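Local coordinates for protein TssK (Serratia sp. FS14, PDB 5Y0E) that probably serves as a trimeric component of the type VI secretion baseplate, thought to link it to the membrane complex, at residues A[46-51]-A[60-65]; A[103-108]-A[121-126]; A[260-265]-A[296-301]. All blocks are in the same frame, centred on the assembly; numbering follows the deposited sequence.

Contact 1 of 3, residues A[46-51]-A[60-65]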
loop_
_atom_site.group_PDB
_atom_site.type_symbol
_atom_site.label_atom_id
_atom_site.label_comp_id
_atom_site.label_asym_id
_atom_site.label_seq_id
_atom_site.Cartn_x
_atom_site.Cartn_y
_atom_site.Cartn_z
ATOM N N LEU A 46 -17.708 5.945 -8.227
ATOM C CA LEU A 46 -17.780 5.043 -7.097
ATOM C C LEU A 46 -18.624 3.837 -7.409
ATOM O O LEU A 46 -18.330 2.741 -6.952
ATOM C CB LEU A 46 -18.390 5.743 -5.894
ATOM C CG LEU A 46 -17.493 6.734 -5.217
ATOM C CD1 LEU A 46 -18.371 7.641 -4.449
ATOM C CD2 LEU A 46 -16.563 5.971 -4.316
ATOM N N THR A 47 -19.705 4.050 -8.134
ATOM C CA THR A 47 -20.645 3.011 -8.483
ATOM C C THR A 47 -21.123 3.269 -9.899
ATOM O O THR A 47 -21.175 4.411 -10.355
ATOM C CB THR A 47 -21.833 2.964 -7.517
ATOM O OG1 THR A 47 -22.447 4.251 -7.430
ATOM C CG2 THR A 47 -21.383 2.549 -6.162
ATOM N N LEU A 48 -21.453 2.191 -10.594
ATOM C CA LEU A 48 -21.855 2.276 -11.992
ATOM C C LEU A 48 -22.654 1.027 -12.291
ATOM O O LEU A 48 -22.125 -0.076 -12.177
ATOM C CB LEU A 48 -20.644 2.378 -12.911
ATOM C CG LEU A 48 -20.895 2.640 -14.375
ATOM C CD1 LEU A 48 -21.974 3.654 -14.509
ATOM C CD2 LEU A 48 -19.667 3.173 -14.991
ATOM N N ASP A 49 -23.924 1.189 -12.640
ATOM C CA ASP A 49 -24.775 0.057 -12.967
ATOM C C ASP A 49 -25.394 0.276 -14.334
ATOM O O ASP A 49 -26.340 1.053 -14.481
ATOM C CB ASP A 49 -25.857 -0.160 -11.924
ATOM C CG ASP A 49 -26.634 -1.442 -12.172
ATOM O OD1 ASP A 49 -26.168 -2.295 -12.954
ATOM O OD2 ASP A 49 -27.718 -1.604 -11.585
ATOM N N LEU A 50 -24.882 -0.434 -15.320
ATOM C CA LEU A 50 -25.428 -0.349 -16.657
ATOM C C LEU A 50 -26.631 -1.274 -16.789
ATOM O O LEU A 50 -26.632 -2.394 -16.278
ATOM C CB LEU A 50 -24.346 -0.711 -17.663
ATOM C CG LEU A 50 -24.547 -0.231 -19.074
ATOM C CD1 LEU A 50 -23.202 0.104 -19.632
ATOM C CD2 LEU A 50 -25.207 -1.331 -19.869
ATOM N N ASP A 51 -27.669 -0.799 -17.461
ATOM C CA ASP A 51 -28.841 -1.637 -17.656
ATOM C C ASP A 51 -28.606 -2.564 -18.835
ATOM O O ASP A 51 -28.529 -2.125 -19.985
ATOM C CB ASP A 51 -30.098 -0.813 -17.877
ATOM C CG ASP A 51 -31.326 -1.682 -17.956
ATOM O OD1 ASP A 51 -31.461 -2.612 -17.128
ATOM O OD2 ASP A 51 -32.144 -1.461 -18.857
ATOM N N ILE A 60 -27.696 2.546 -24.620
ATOM C CA ILE A 60 -26.904 2.574 -23.401
ATOM C C ILE A 60 -27.712 3.274 -22.322
ATOM O O ILE A 60 -28.080 4.440 -22.471
ATOM C CB ILE A 60 -25.574 3.295 -23.621
ATOM C CG1 ILE A 60 -24.742 2.562 -24.664
ATOM C CG2 ILE A 60 -24.840 3.398 -22.310
ATOM C CD1 ILE A 60 -24.588 1.127 -24.343
ATOM N N ALA A 61 -27.976 2.577 -21.234
ATOM C CA ALA A 61 -28.703 3.158 -20.125
ATOM C C ALA A 61 -28.028 2.811 -18.806
ATOM O O ALA A 61 -27.620 1.670 -18.586
ATOM C CB ALA A 61 -30.144 2.679 -20.125
ATOM N N LEU A 62 -27.945 3.790 -17.916
ATOM C CA LEU A 62 -27.407 3.583 -16.579
ATOM C C LEU A 62 -28.545 3.409 -15.589
ATOM O O LEU A 62 -29.327 4.330 -15.388
ATOM C CB LEU A 62 -26.539 4.759 -16.165
ATOM C CG LEU A 62 -25.448 5.009 -17.177
ATOM C CD1 LEU A 62 -24.589 6.157 -16.745
ATOM C CD2 LEU A 62 -24.642 3.755 -17.320
ATOM N N ASN A 63 -28.630 2.234 -14.970
ATOM C CA ASN A 63 -29.546 2.058 -13.845
ATOM C C ASN A 63 -29.248 3.055 -12.727
ATOM O O ASN A 63 -30.154 3.692 -12.189
ATOM C CB ASN A 63 -29.446 0.631 -13.303
ATOM C CG ASN A 63 -30.268 -0.361 -14.086
ATOM O OD1 ASN A 63 -31.322 -0.033 -14.616
ATOM N ND2 ASN A 63 -29.799 -1.597 -14.142
ATOM N N ALA A 64 -27.977 3.198 -12.367
ATOM C CA ALA A 64 -27.545 3.973 -11.216
ATOM C C ALA A 64 -26.069 4.284 -11.383
ATOM O O ALA A 64 -25.354 3.566 -12.078
ATOM C CB ALA A 64 -27.784 3.210 -9.916
ATOM N N ALA A 65 -25.618 5.351 -10.734
ATOM C CA ALA A 65 -24.206 5.700 -10.749
ATOM C C ALA A 65 -23.940 6.768 -9.701
ATOM O O ALA A 65 -24.832 7.526 -9.332
ATOM C CB ALA A 65 -23.773 6.200 -12.124
#
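The side-chain amide of Asn-63 lies between two carboxylates, those of Asp-49 and Asp-51, and is parallel to neither: its plane is turned 60° from the first and 53° from the second. ND2 of Asn-63 gives a weak hydrogen bond to OD2 of Asp-49 (3.3 Å). OD1 of Asp-51 lies 3.6 Å from ND2 of Asn-63, a polar contact rather than a bond. The other oxygen of Asp-51, OD2, is hydrogen-bonded to Thr-53 and Leu-54 just after the segment. Asp-49 has CG anti to its backbone N (chi1 -173°), which sets the carboxylate carbon 3.7 Å from CB of Asn-63.

Main-chain bonds hold the strands together. Asp-49 N donates to Ala-64 O (2.8 Å), and Asp-51 N gives Ala-61 O a nearly straight bond of 2.7 Å. In between, the carbonyl of Asp-49 receives two weak bonds, from the N atoms of Asn-63 and Ala-64, and the pairing slips by one residue. The face that carries Leu-48, Leu-50, Leu-62 and Ala-65 is apolar: CD1 of Leu-48 meets CD2 of Leu-62 and CB of Ala-65, both at 3.9 Å, and Phe-77 of strand 74-78 covers Leu-62 and Ala-65.

Asn-63 and Ala-64 facing the single residue Asp-49 form a classic beta bulge, at which segment 60-65 turns a corner on entering a three-stranded antiparallel sheet.

Contact 2 of 3, residues A[103-108]-A[121-126]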
loop_
_atom_site.group_PDB
_atom_site.type_symbol
_atom_site.label_atom_id
_atom_site.label_comp_id
_atom_site.label_asym_id
_atom_site.label_seq_id
_atom_site.Cartn_x
_atom_site.Cartn_y
_atom_site.Cartn_z
ATOM N N PRO A 103 -22.074 19.692 -18.639
ATOM C CA PRO A 103 -21.548 20.939 -19.152
ATOM C C PRO A 103 -20.758 21.647 -18.102
ATOM O O PRO A 103 -21.042 21.525 -16.949
ATOM C CB PRO A 103 -22.796 21.734 -19.441
ATOM C CG PRO A 103 -23.842 20.731 -19.612
ATOM C CD PRO A 103 -23.529 19.682 -18.630
ATOM N N THR A 104 -19.751 22.375 -18.521
ATOM C CA THR A 104 -18.933 23.122 -17.592
ATOM C C THR A 104 -19.644 24.410 -17.194
ATOM O O THR A 104 -20.380 25.001 -17.985
ATOM C CB THR A 104 -17.590 23.448 -18.225
ATOM O OG1 THR A 104 -17.797 24.380 -19.275
ATOM C CG2 THR A 104 -16.966 22.201 -18.813
ATOM N N TYR A 105 -19.427 24.837 -15.950
ATOM C CA TYR A 105 -19.979 26.106 -15.503
ATOM C C TYR A 105 -19.287 27.257 -16.211
ATOM O O TYR A 105 -18.061 27.361 -16.187
ATOM C CB TYR A 105 -19.827 26.280 -13.994
ATOM C CG TYR A 105 -20.419 27.586 -13.521
ATOM C CD1 TYR A 105 -19.686 28.763 -13.565
ATOM C CD2 TYR A 105 -21.724 27.654 -13.075
ATOM C CE1 TYR A 105 -20.231 29.950 -13.175
ATOM C CE2 TYR A 105 -22.271 28.840 -12.683
ATOM C CZ TYR A 105 -21.519 29.983 -12.734
ATOM O OH TYR A 105 -22.055 31.179 -12.334
ATOM N N ARG A 106 -20.069 28.144 -16.810
ATOM C CA ARG A 106 -19.524 29.375 -17.365
ATOM C C ARG A 106 -20.437 30.530 -17.000
ATOM O O ARG A 106 -21.659 30.436 -17.147
ATOM C CB ARG A 106 -19.354 29.313 -18.881
ATOM C CG ARG A 106 -18.519 30.465 -19.434
ATOM C CD ARG A 106 -17.050 30.102 -19.425
ATOM N NE ARG A 106 -16.855 28.862 -20.160
ATOM C CZ ARG A 106 -16.482 28.800 -21.435
ATOM N NH1 ARG A 106 -16.238 29.911 -22.120
ATOM N NH2 ARG A 106 -16.340 27.622 -22.029
ATOM N N ALA A 107 -19.838 31.620 -16.528
ATOM C CA ALA A 107 -20.629 32.762 -16.098
ATOM C C ALA A 107 -21.334 33.439 -17.260
ATOM O O ALA A 107 -22.382 34.059 -17.053
ATOM C CB ALA A 107 -19.747 33.763 -15.355
ATOM N N GLY A 108 -20.799 33.315 -18.472
ATOM C CA GLY A 108 -21.416 33.872 -19.663
ATOM C C GLY A 108 -22.652 33.149 -20.166
ATOM O O GLY A 108 -23.238 33.578 -21.163
ATOM N N LEU A 121 -26.239 24.339 -22.756
ATOM C CA LEU A 121 -25.215 24.092 -21.780
ATOM C C LEU A 121 -25.482 24.470 -20.348
ATOM O O LEU A 121 -24.593 24.884 -19.648
ATOM C CB LEU A 121 -23.949 24.761 -22.243
ATOM C CG LEU A 121 -23.721 24.338 -23.674
ATOM C CD1 LEU A 121 -22.683 25.231 -24.295
ATOM C CD2 LEU A 121 -23.262 22.903 -23.680
ATOM N N ALA A 122 -26.707 24.309 -19.913
ATOM C CA ALA A 122 -27.050 24.597 -18.552
ATOM C C ALA A 122 -26.742 23.393 -17.704
ATOM O O ALA A 122 -26.899 22.292 -18.130
ATOM C CB ALA A 122 -28.507 24.956 -18.451
ATOM N N ARG A 123 -26.312 23.614 -16.486
ATOM C CA ARG A 123 -25.983 22.519 -15.627
ATOM C C ARG A 123 -27.185 21.976 -14.910
ATOM O O ARG A 123 -27.200 20.846 -14.509
ATOM C CB ARG A 123 -24.929 22.944 -14.624
ATOM C CG ARG A 123 -23.542 22.991 -15.203
ATOM C CD ARG A 123 -22.566 23.774 -14.367
ATOM N NE ARG A 123 -22.334 23.131 -13.102
ATOM C CZ ARG A 123 -21.354 22.282 -12.862
ATOM N NH1 ARG A 123 -20.507 21.967 -13.799
ATOM N NH2 ARG A 123 -21.219 21.757 -11.673
ATOM N N TYR A 124 -28.216 22.777 -14.775
ATOM C CA TYR A 124 -29.366 22.317 -14.054
ATOM C C TYR A 124 -30.684 22.487 -14.752
ATOM O O TYR A 124 -30.855 23.360 -15.558
ATOM C CB TYR A 124 -29.434 23.033 -12.718
ATOM C CG TYR A 124 -28.332 22.676 -11.770
ATOM C CD1 TYR A 124 -28.466 21.630 -10.914
ATOM C CD2 TYR A 124 -27.168 23.395 -11.736
ATOM C CE1 TYR A 124 -27.474 21.296 -10.051
ATOM C CE2 TYR A 124 -26.166 23.067 -10.875
ATOM C CZ TYR A 124 -26.332 22.014 -10.031
ATOM O OH TYR A 124 -25.347 21.673 -9.166
ATOM N N LEU A 125 -31.613 21.608 -14.425
ATOM C CA LEU A 125 -32.955 21.669 -14.936
ATOM C C LEU A 125 -33.822 21.800 -13.721
ATOM O O LEU A 125 -33.804 20.958 -12.865
ATOM C CB LEU A 125 -33.320 20.412 -15.668
ATOM C CG LEU A 125 -34.760 20.441 -16.116
ATOM C CD1 LEU A 125 -34.918 21.417 -17.251
ATOM C CD2 LEU A 125 -35.206 19.060 -16.510
ATOM N N ALA A 126 -34.617 22.846 -13.672
ATOM C CA ALA A 126 -35.438 23.123 -12.505
ATOM C C ALA A 126 -36.705 22.285 -12.527
ATOM O O ALA A 126 -37.313 22.083 -13.577
ATOM C CB ALA A 126 -35.793 24.603 -12.444
#
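Pro-103 and Arg-123 form the dense half of this contact. The proline ring lies against the backbone of the other segment, with CB 3.6 Å from Leu-121 O and CG 3.7 Å from Ala-122 O. Arg-123 bends round the carbonyl O of Pro-103: CG lies 3.4 Å from Pro-103 O, and the chain turns at chi3 (66°), carrying NE off the line of the preceding carbons. NH1 then reaches back to Pro-103 O in a 3.2 Å hydrogen bond that lies in the carbonyl plane but is bent at the hydrogen (135°), with the oxygen tilted out of the guanidinium plane. NH1 also makes a salt bridge to Asp-71, and NH2 is bonded to Thr-73, so the guanidinium is held by three partners.

The contact thus joins the end of strand 96-103 to the entry of strand 124-131, two strands of a mixed sheet that are separated by strand 142-155.

Packing thins out along the loop that leaves Pro-103. CD of Arg-123 lies 3.7 Å from CB of Tyr-105, beside the ring edge and near its plane, and the guanidinium and ring planes are 72° apart. Tyr-105 OH is hydrogen-bonded to Asn-25, and the tyrosine side chain packs on Leu-134 of the third subunit. After Tyr-105 the loop moves away from segment 121-126 and is exposed at Arg-106, whose salt bridge is to Glu-162.

Contact 3 of 3, residues A[260-265]-A[296-301]; sequences ERLFAD and LCFGKL
The ring of Phe-263 is the hub of the contact and meets three side chains of segment 296-301. Its edge points at the face of Phe-298 in a T-shaped stack, with centroids 5.3 Å apart and planes at 83°. CD2 of Phe-263 is the atom over that face, displaced toward the rim, and CB of Phe-263 adds a 3.8 Å contact with CZ of Phe-298. Over one face of the Phe-263 ring sits CD2 of Leu-301, 3.7 Å from the centroid and close to the ring normal, a CH-pi contact. Cys-297 takes part through two atoms: SG stands oblique to the ring, 3.7 Å from CE2 of Phe-263, and the carbonyl O lies at the ring edge, 3.6 Å from the same CE2. That carbonyl also accepts the helical hydrogen bond of Leu-301 N. Leu-262 contributes CD2, which touches CE1 of Phe-298 at 4.0 Å.

Phe-263 holds CG anti to its backbone N (chi1 -174°), and the end of its side chain comes nearer the other helix than its base does. Farther out, Tyr-289 makes a second edge-to-face pair with Phe-263, Leu-301 also packs on Trp-266, Leu-267 and Ala-270, and Leu-262 rests on Ala-251 of helix 229-253. At the subunit interface, outside the two segments, Glu-260 forms a salt bridge with Arg-261 of the third subunit.

The helix axes stand 11.1 Å apart at 28°, running in nearly the same direction, a wide spacing bridged by aromatic rings. Such an aromatic core between helices 259-273 and 294-309 belongs to the helical bundle that forms the middle part of TssK.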
loop_
_atom_site.group_PDB
_atom_site.type_symbol
_atom_site.label_atom_id
_atom_site.label_comp_id
_atom_site.label_asym_id
_atom_site.label_seq_id
_atom_site.Cartn_x
_atom_site.Cartn_y
_atom_site.Cartn_z
ATOM N N GLU A 260 -5.292 4.170 -7.889
ATOM C CA GLU A 260 -3.935 4.651 -7.962
ATOM C C GLU A 260 -3.107 4.081 -6.840
ATOM O O GLU A 260 -1.925 3.796 -7.017
ATOM C CB GLU A 260 -3.923 6.162 -7.945
ATOM C CG GLU A 260 -2.543 6.739 -7.943
ATOM C CD GLU A 260 -1.979 6.959 -6.530
ATOM O OE1 GLU A 260 -2.751 7.213 -5.579
ATOM O OE2 GLU A 260 -0.762 6.873 -6.377
ATOM N N ARG A 261 -3.715 3.869 -5.694
ATOM C CA ARG A 261 -2.970 3.305 -4.600
ATOM C C ARG A 261 -2.614 1.859 -4.894
ATOM O O ARG A 261 -1.482 1.425 -4.668
ATOM C CB ARG A 261 -3.793 3.461 -3.326
ATOM C CG ARG A 261 -3.138 2.985 -2.087
ATOM C CD ARG A 261 -4.108 3.018 -0.946
ATOM N NE ARG A 261 -3.498 2.509 0.265
ATOM C CZ ARG A 261 -4.176 2.057 1.298
ATOM N NH1 ARG A 261 -5.483 2.067 1.266
ATOM N NH2 ARG A 261 -3.542 1.591 2.348
ATOM N N LEU A 262 -3.552 1.113 -5.444
ATOM C CA LEU A 262 -3.274 -0.269 -5.779
ATOM C C LEU A 262 -2.212 -0.380 -6.863
ATOM O O LEU A 262 -1.374 -1.285 -6.831
ATOM C CB LEU A 262 -4.555 -0.934 -6.221
ATOM C CG LEU A 262 -4.441 -2.402 -6.550
ATOM C CD1 LEU A 262 -4.238 -3.244 -5.321
ATOM C CD2 LEU A 262 -5.697 -2.767 -7.240
ATOM N N PHE A 263 -2.239 0.529 -7.827
ATOM C CA PHE A 263 -1.304 0.471 -8.926
ATOM C C PHE A 263 0.112 0.687 -8.431
ATOM O O PHE A 263 1.030 -0.056 -8.790
ATOM C CB PHE A 263 -1.693 1.512 -9.963
ATOM C CG PHE A 263 -0.888 1.462 -11.202
ATOM C CD1 PHE A 263 0.339 2.093 -11.272
ATOM C CD2 PHE A 263 -1.367 0.808 -12.325
ATOM C CE1 PHE A 263 1.091 2.051 -12.430
ATOM C CE2 PHE A 263 -0.627 0.773 -13.488
ATOM C CZ PHE A 263 0.598 1.389 -13.537
ATOM N N ALA A 264 0.303 1.712 -7.603
ATOM C CA ALA A 264 1.629 2.016 -7.095
ATOM C C ALA A 264 2.235 0.830 -6.360
ATOM O O ALA A 264 3.436 0.588 -6.446
ATOM C CB ALA A 264 1.556 3.229 -6.186
ATOM N N ASP A 265 1.426 0.074 -5.640
ATOM C CA ASP A 265 1.974 -1.103 -4.995
ATOM C C ASP A 265 2.371 -2.159 -6.021
ATOM O O ASP A 265 3.428 -2.772 -5.908
ATOM C CB ASP A 265 0.971 -1.671 -3.991
ATOM C CG ASP A 265 0.915 -0.895 -2.693
ATOM O OD1 ASP A 265 1.722 0.020 -2.458
ATOM O OD2 ASP A 265 0.050 -1.213 -1.872
ATOM N N LEU A 296 -5.654 -0.466 -19.873
ATOM C CA LEU A 296 -4.342 -0.464 -20.492
ATOM C C LEU A 296 -3.238 -0.601 -19.460
ATOM O O LEU A 296 -2.435 -1.535 -19.519
ATOM C CB LEU A 296 -4.141 0.808 -21.297
ATOM C CG LEU A 296 -2.740 0.843 -21.883
ATOM C CD1 LEU A 296 -2.642 -0.111 -23.044
ATOM C CD2 LEU A 296 -2.343 2.231 -22.294
ATOM N N CYS A 297 -3.174 0.333 -18.506
ATOM C CA CYS A 297 -2.029 0.381 -17.608
ATOM C C CYS A 297 -2.051 -0.775 -16.624
ATOM O O CYS A 297 -1.006 -1.354 -16.339
ATOM C CB CYS A 297 -1.943 1.733 -16.882
ATOM S SG CYS A 297 -3.235 2.210 -15.725
ATOM N N PHE A 298 -3.219 -1.162 -16.129
ATOM C CA PHE A 298 -3.251 -2.373 -15.323
ATOM C C PHE A 298 -2.966 -3.597 -16.170
ATOM O O PHE A 298 -2.358 -4.562 -15.693
ATOM C CB PHE A 298 -4.593 -2.534 -14.611
ATOM C CG PHE A 298 -4.626 -1.915 -13.251
ATOM C CD1 PHE A 298 -4.240 -2.638 -12.140
ATOM C CD2 PHE A 298 -5.021 -0.609 -13.091
ATOM C CE1 PHE A 298 -4.246 -2.061 -10.891
ATOM C CE2 PHE A 298 -5.033 -0.026 -11.855
ATOM C CZ PHE A 298 -4.645 -0.744 -10.746
ATOM N N GLY A 299 -3.400 -3.575 -17.424
ATOM C CA GLY A 299 -3.147 -4.704 -18.289
ATOM C C GLY A 299 -1.674 -4.997 -18.412
ATOM O O GLY A 299 -1.255 -6.139 -18.318
ATOM N N LYS A 300 -0.871 -3.964 -18.574
ATOM C CA LYS A 300 0.555 -4.182 -18.680
ATOM C C LYS A 300 1.121 -4.698 -17.379
ATOM O O LYS A 300 1.998 -5.558 -17.381
ATOM C CB LYS A 300 1.248 -2.891 -19.094
ATOM C CG LYS A 300 0.524 -2.193 -20.171
ATOM C CD LYS A 300 1.441 -1.623 -21.215
ATOM C CE LYS A 300 2.114 -0.365 -20.748
ATOM N NZ LYS A 300 2.334 0.546 -21.907
ATOM N N LEU A 301 0.620 -4.194 -16.260
ATOM C CA LEU A 301 1.128 -4.612 -14.962
ATOM C C LEU A 301 0.770 -6.062 -14.673
ATOM O O LEU A 301 1.616 -6.840 -14.222
ATOM C CB LEU A 301 0.579 -3.674 -13.887
ATOM C CG LEU A 301 1.455 -3.234 -12.719
ATOM C CD1 LEU A 301 2.789 -2.783 -13.252
ATOM C CD2 LEU A 301 0.796 -2.100 -11.962
#

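In the fold
The three contacts follow one another along the chain without touching; the nearest atoms of contacts 1 and 3 are about 12 Å apart, and those of contacts 2 and 3 about 23 Å. Contact 3 is fully buried and dominated by aromatic and aliphatic groups across its two helices. Contacts 1 and 2 are partly buried and belong to different beta sheets. Contact 1 pairs neighbouring strands, so main-chain bonds dominate, with acids and an amide at the bulge and leucines on one face. Contact 2 joins strands that are not neighbours, and a single arginine does most of the polar work. All three reach another subunit of the trimer, contact 1 through a single residue.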